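Local coordinates for periplasmic protein TorT (Vibrio parahaemolyticus, PDB 3O1I), which probably binds a small solute in the periplasm and takes part in signalling the presence of trimethylamine N-oxide, at residues V28-A31 and E32-V36; E128-P131 and K132-K136; A260-L264 and R265-Y269. All coordinates share one frame; numbering follows the deposited sequence.

Interaction 1: V28-A31 and E32-V36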
# COMPACT_ATOMS: atom_id res chain seq x y z
N VAL D 28 -27.77 12.30 14.94
CA VAL D 28 -27.23 12.12 16.27
C VAL D 28 -27.87 13.06 17.27
O VAL D 28 -28.49 12.63 18.23
CB VAL D 28 -25.73 12.37 16.29
CG1 VAL D 28 -25.23 12.38 17.72
CG2 VAL D 28 -25.03 11.29 15.51
N SER D 29 -27.70 14.36 17.03
CA SER D 29 -28.25 15.36 17.93
C SER D 29 -29.77 15.27 18.06
O SER D 29 -30.32 15.57 19.12
CB SER D 29 -27.85 16.75 17.45
OG SER D 29 -26.44 16.83 17.31
N GLU D 30 -30.44 14.88 16.98
CA GLU D 30 -31.90 14.75 16.99
C GLU D 30 -32.34 13.40 17.56
O GLU D 30 -33.52 13.06 17.54
CB GLU D 30 -32.45 14.91 15.56
CG GLU D 30 -33.98 14.97 15.48
CD GLU D 30 -34.56 16.18 16.20
OE1 GLU D 30 -34.21 16.40 17.38
OE2 GLU D 30 -35.36 16.90 15.58
N ALA D 31 -31.37 12.65 18.07
CA ALA D 31 -31.64 11.34 18.66
C ALA D 31 -31.59 11.44 20.19
O ALA D 31 -32.26 10.68 20.88
CB ALA D 31 -30.62 10.32 18.17
N GLU D 32 -30.80 12.37 20.71
CA GLU D 32 -30.71 12.56 22.15
C GLU D 32 -31.76 13.60 22.54
O GLU D 32 -32.07 13.78 23.72
CB GLU D 32 -29.31 13.03 22.55
CG GLU D 32 -28.91 14.36 21.95
CD GLU D 32 -29.57 15.54 22.63
OE1 GLU D 32 -29.54 16.65 22.05
OE2 GLU D 32 -30.12 15.38 23.75
N LYS D 33 -32.31 14.27 21.53
CA LYS D 33 -33.33 15.29 21.75
C LYS D 33 -34.71 14.66 21.66
O LYS D 33 -35.72 15.30 21.92
CB LYS D 33 -33.20 16.41 20.72
CG LYS D 33 -34.06 17.63 21.01
CD LYS D 33 -33.70 18.78 20.09
CE LYS D 33 -32.26 19.24 20.30
NZ LYS D 33 -31.87 20.35 19.37
N GLN D 34 -34.74 13.38 21.27
CA GLN D 34 -35.98 12.62 21.18
C GLN D 34 -35.78 11.33 21.96
O GLN D 34 -36.61 10.42 21.91
CB GLN D 34 -36.34 12.31 19.72
CG GLN D 34 -36.92 13.49 18.96
CD GLN D 34 -37.70 13.06 17.73
OE1 GLN D 34 -38.62 12.25 17.82
NE2 GLN D 34 -37.34 13.61 16.58
N GLY D 35 -34.66 11.27 22.68
CA GLY D 35 -34.31 10.12 23.50
C GLY D 35 -34.41 8.74 22.88
O GLY D 35 -34.48 7.75 23.60
N VAL D 36 -34.39 8.66 21.55
CA VAL D 36 -34.48 7.37 20.87
C VAL D 36 -33.19 6.57 20.93
O VAL D 36 -32.18 7.01 21.47
CB VAL D 36 -34.88 7.54 19.37
CG1 VAL D 36 -36.15 8.38 19.26
CG2 VAL D 36 -33.74 8.15 18.59

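Interaction 2: E128-P131 and K132-K136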
# COMPACT_ATOMS: atom_id res chain seq x y z
N GLU D 128 -27.77 36.94 -12.24
CA GLU D 128 -28.09 38.18 -11.55
C GLU D 128 -26.84 39.03 -11.42
O GLU D 128 -26.90 40.21 -11.09
CB GLU D 128 -28.65 37.86 -10.16
CG GLU D 128 -28.97 39.06 -9.28
CD GLU D 128 -29.57 38.66 -7.93
OE1 GLU D 128 -28.94 37.84 -7.23
OE2 GLU D 128 -30.65 39.18 -7.58
N ARG D 129 -25.71 38.40 -11.70
CA ARG D 129 -24.42 39.07 -11.61
C ARG D 129 -23.96 39.41 -13.03
O ARG D 129 -23.05 40.20 -13.24
CB ARG D 129 -23.42 38.12 -10.95
CG ARG D 129 -22.07 38.73 -10.60
CD ARG D 129 -21.04 37.62 -10.38
NE ARG D 129 -19.78 38.13 -9.86
CZ ARG D 129 -19.65 38.68 -8.66
NH1 ARG D 129 -20.71 38.78 -7.87
NH2 ARG D 129 -18.48 39.13 -8.24
N HIS D 130 -24.63 38.80 -14.01
CA HIS D 130 -24.31 39.00 -15.41
C HIS D 130 -25.55 38.96 -16.27
O HIS D 130 -25.71 38.10 -17.14
CB HIS D 130 -23.32 37.94 -15.88
CG HIS D 130 -21.93 38.17 -15.38
ND1 HIS D 130 -21.13 39.17 -15.89
CD2 HIS D 130 -21.23 37.59 -14.38
CE1 HIS D 130 -19.98 39.19 -15.22
NE2 HIS D 130 -20.02 38.24 -14.30
N PRO D 131 -26.47 39.91 -16.03
CA PRO D 131 -27.72 40.00 -16.78
C PRO D 131 -27.47 40.07 -18.28
O PRO D 131 -26.42 40.54 -18.72
CB PRO D 131 -28.35 41.27 -16.23
CG PRO D 131 -27.87 41.28 -14.80
CD PRO D 131 -26.41 40.93 -14.97
N LYS D 132 -28.44 39.59 -19.05
CA LYS D 132 -28.32 39.61 -20.50
C LYS D 132 -27.79 40.97 -20.93
O LYS D 132 -28.32 42.01 -20.53
CB LYS D 132 -29.69 39.37 -21.15
CG LYS D 132 -29.65 39.35 -22.67
CD LYS D 132 -28.74 38.23 -23.17
CE LYS D 132 -28.44 38.36 -24.65
NZ LYS D 132 -27.49 37.30 -25.10
N GLY D 133 -26.73 40.95 -21.73
CA GLY D 133 -26.15 42.18 -22.21
C GLY D 133 -25.01 42.65 -21.34
O GLY D 133 -24.08 43.28 -21.82
N SER D 134 -25.07 42.36 -20.05
CA SER D 134 -24.02 42.79 -19.14
C SER D 134 -22.63 42.56 -19.73
O SER D 134 -21.68 43.29 -19.43
CB SER D 134 -24.15 42.05 -17.80
OG SER D 134 -23.14 42.45 -16.89
N GLY D 135 -22.52 41.55 -20.60
CA GLY D 135 -21.26 41.22 -21.24
C GLY D 135 -21.00 39.72 -21.20
O GLY D 135 -20.89 39.15 -20.11
N LYS D 136 -20.91 39.09 -22.36
CA LYS D 136 -20.67 37.65 -22.44
C LYS D 136 -19.69 37.16 -21.39
O LYS D 136 -18.54 37.60 -21.34
CB LYS D 136 -20.14 37.26 -23.82
CG LYS D 136 -19.67 35.82 -23.89
CD LYS D 136 -19.54 35.32 -25.32
CE LYS D 136 -19.13 33.86 -25.35
NZ LYS D 136 -19.13 33.33 -26.73

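Interaction 3: A260-L264 and R265-Y269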
# COMPACT_ATOMS: atom_id res chain seq x y z
N ALA D 260 -39.17 9.06 11.60
CA ALA D 260 -39.34 7.71 12.12
C ALA D 260 -39.76 7.71 13.59
O ALA D 260 -40.60 6.91 13.99
CB ALA D 260 -38.06 6.91 11.94
N ALA D 261 -39.20 8.61 14.38
CA ALA D 261 -39.55 8.68 15.80
C ALA D 261 -41.03 9.03 16.01
O ALA D 261 -41.61 8.70 17.04
CB ALA D 261 -38.66 9.70 16.50
N HIS D 262 -41.62 9.70 15.02
CA HIS D 262 -43.02 10.10 15.07
C HIS D 262 -43.92 8.97 14.59
O HIS D 262 -44.93 8.65 15.21
CB HIS D 262 -43.25 11.35 14.21
CG HIS D 262 -43.08 12.63 14.96
ND1 HIS D 262 -42.12 12.82 15.93
CD2 HIS D 262 -43.75 13.81 14.87
CE1 HIS D 262 -42.21 14.05 16.41
NE2 HIS D 262 -43.19 14.67 15.78
N TYR D 263 -43.55 8.35 13.47
CA TYR D 263 -44.31 7.23 12.94
C TYR D 263 -44.31 6.09 13.94
O TYR D 263 -45.11 5.17 13.85
CB TYR D 263 -43.70 6.76 11.62
CG TYR D 263 -44.30 5.49 11.10
CD1 TYR D 263 -45.40 5.50 10.25
CD2 TYR D 263 -43.76 4.26 11.45
CE1 TYR D 263 -45.95 4.32 9.76
CE2 TYR D 263 -44.29 3.07 10.97
CZ TYR D 263 -45.39 3.10 10.12
OH TYR D 263 -45.90 1.93 9.64
N LEU D 264 -43.39 6.15 14.91
CA LEU D 264 -43.31 5.10 15.92
C LEU D 264 -43.90 5.52 17.26
O LEU D 264 -43.72 4.84 18.27
CB LEU D 264 -41.85 4.64 16.10
CG LEU D 264 -41.17 3.89 14.95
CD1 LEU D 264 -39.83 3.35 15.45
CD2 LEU D 264 -42.04 2.75 14.42
N ARG D 265 -44.59 6.65 17.27
CA ARG D 265 -45.24 7.14 18.47
C ARG D 265 -46.57 7.74 18.01
O ARG D 265 -47.27 8.43 18.76
CB ARG D 265 -44.39 8.20 19.17
CG ARG D 265 -43.00 7.73 19.56
CD ARG D 265 -42.42 8.60 20.66
NE ARG D 265 -40.96 8.54 20.70
CZ ARG D 265 -40.21 8.99 21.70
NH1 ARG D 265 -40.77 9.53 22.77
NH2 ARG D 265 -38.89 8.90 21.63
N HIS D 266 -46.89 7.45 16.75
CA HIS D 266 -48.09 7.90 16.06
C HIS D 266 -48.38 9.39 16.18
O HIS D 266 -49.52 9.81 16.38
CB HIS D 266 -49.31 7.09 16.52
CG HIS D 266 -50.24 6.74 15.40
ND1 HIS D 266 -49.85 5.94 14.34
CD2 HIS D 266 -51.53 7.08 15.16
CE1 HIS D 266 -50.86 5.81 13.50
NE2 HIS D 266 -51.89 6.49 13.97
N GLN D 267 -47.32 10.20 16.07
CA GLN D 267 -47.45 11.64 16.13
C GLN D 267 -47.41 12.13 14.68
O GLN D 267 -47.01 11.38 13.78
CB GLN D 267 -46.30 12.24 16.94
CG GLN D 267 -46.26 11.72 18.35
CD GLN D 267 -45.18 12.37 19.18
OE1 GLN D 267 -45.10 13.59 19.27
NE2 GLN D 267 -44.34 11.55 19.80
N PRO D 268 -47.85 13.36 14.43
CA PRO D 268 -47.83 13.86 13.05
C PRO D 268 -46.44 14.24 12.56
O PRO D 268 -45.71 14.98 13.23
CB PRO D 268 -48.78 15.05 13.11
CG PRO D 268 -48.52 15.60 14.48
CD PRO D 268 -48.46 14.35 15.34
N TYR D 269 -46.07 13.72 11.40
CA TYR D 269 -44.76 14.01 10.81
C TYR D 269 -44.99 14.25 9.32
O TYR D 269 -45.91 13.67 8.73
CB TYR D 269 -43.80 12.83 11.03
CG TYR D 269 -44.14 11.57 10.25
CD1 TYR D 269 -43.86 11.47 8.88
CD2 TYR D 269 -44.74 10.48 10.87
CE1 TYR D 269 -44.17 10.32 8.16
CE2 TYR D 269 -45.06 9.32 10.16
CZ TYR D 269 -44.78 9.25 8.80
OH TYR D 269 -45.10 8.12 8.09

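Interaction 1: V28-A31 and E32-V36
V28 O is shared by two amides at the close of helix 18-32: A31 N bonds to it at 2.9 Å, and E32 N reaches it weakly at 3.4 Å. The turn belongs to the beta-alpha-beta unit of strand 7-12, helix 18-32 and strand 37-42, a building block of this periplasmic-binding fold. The bond of K33 N to S29 O is likewise weak, so the last helical bonds are loose. G35 then takes a positive phi of 49° and reverses the chain. V36 N comes back weakly to A31 O at 3.0 Å, resembling the six-to-one bond of a Schellman motif.

With CG anti to the backbone N (chi1 -173°) and a bend at chi2, E30 brings its carboxylate beside the aliphatic part of K33, OE1 being 3.5 Å from K33 CB, while K33 NZ stays too distant to pair. OE1 has a long, weak ion pair with R254 of helix 249-263. Q34 crosses E30 at a slant, its amide plane 83° from the carboxylate, and Q34 NE2 lies 3.8 Å from E30 CG. The apolar side of the turn closes where V36 CG2 meets A31 CB at 3.8 Å.

Interaction 2: E128-P131 and K132-K136
S134 has chi1 at 180°, which swings OG away from its own amide and back toward H130, while chi1 of -75° sets the H130 imidazole opposite its carbonyl carbon. The two groups become neighbours without bonding: S134 OG stands 4.0 Å from H130 ND1, approaching the ring obliquely, and 3.9 Å from H130 CA. Beside them P131 CD packs against the serine, 3.8 Å from S134 CB.

What folds the chain back is a type II beta turn, P131-K132-G133-S134. K132 holds the first inner position and G133, with phi 94°, the second, where the carbonyl O of the preceding residue would crowd any CB. The closing bond from S134 N to P131 O is expected of such a turn, but the carbonyl oxygen is poorly placed in the model and its length is uncertain. G135 follows with another positive phi of the kind that calls for glycine, so glycines stand on either side of S134 and let the chain twist sharply.

Polar ends in and beside the turn find partners outside it. K132 bends at chi2 and ends in a salt bridge of NZ with D166, just before strand 167-172. H130 NE2 is hydrogen-bonded to Y197 OH, the two rings meeting at a steep angle. The loop thus leads from helix 116-127 into strand 137-142, with H130 lying on I167 of strand 167-172 and bonded to the start of strand 197-200.

Interaction 3: A260-L264 and R265-Y269
Y269 folds back along the Schellman-like end of helix 249-263, touching Y263 and H262 with successive atoms. Its CB sits 3.6 Å from H262 CB. Because chi1 is 69°, the ring stands between the backbone N and carbonyl carbon of its own residue and turns to the helix: CD2 lies 3.6 Å from Y263 N, CE2 packs against Y263 CB, and OH passes 3.4 Å from Y263 CD1. The two tyrosine side chains run side by side in the same direction, with Y269 CE2 near the plane of the Y263 ring, at its edge. At the tip, Y269 OH is hydrogen-bonded to K108 O, tying the loop to the outermost strand 107-110 of the five-stranded sheet.

At the helix end itself, L264 is the first residue to leave helical geometry, and H266 has a positive phi. H262 O is gripped twice, by R265 N at 2.9 Å and by Q267 N at 3.0 Å, the latter being the six-to-one bond. Both donors stand well out of the carbonyl plane, 64° and 38° respectively, on opposite faces, so the oxygen is held from two sides.

Q267 crosses the H262 side chain at about a right angle, its CB over one face of the imidazole in a CH-pi contact, 3.9 Å from the ring centroid. The extended R265 chain runs past A261 O: its CB is 3.5 Å from that oxygen, and NE goes on to a salt bridge with E6 OE2.

Overall arrangement
All three contacts are surface turns; interactions 1 and 3 finish helices, whereas interaction 2 is a beta turn within a loop. Interactions 1 and 3 lie on the same side of the chain's centre and touch: Q34 lies on A261, and Q34 O takes a weak hydrogen bond from R265 NH2, so the ends of helices 18-32 and 249-263 are joined. Both reverse through a positive phi and a six-to-one backbone bond, weak in interaction 1 and sound in interaction 3, which adds aromatic packing and includes the buried A261. Interaction 2, on the opposite side, precedes a strand of the four-stranded sheet; its turn uses glycine, and its polar side chains pair with residues outside it.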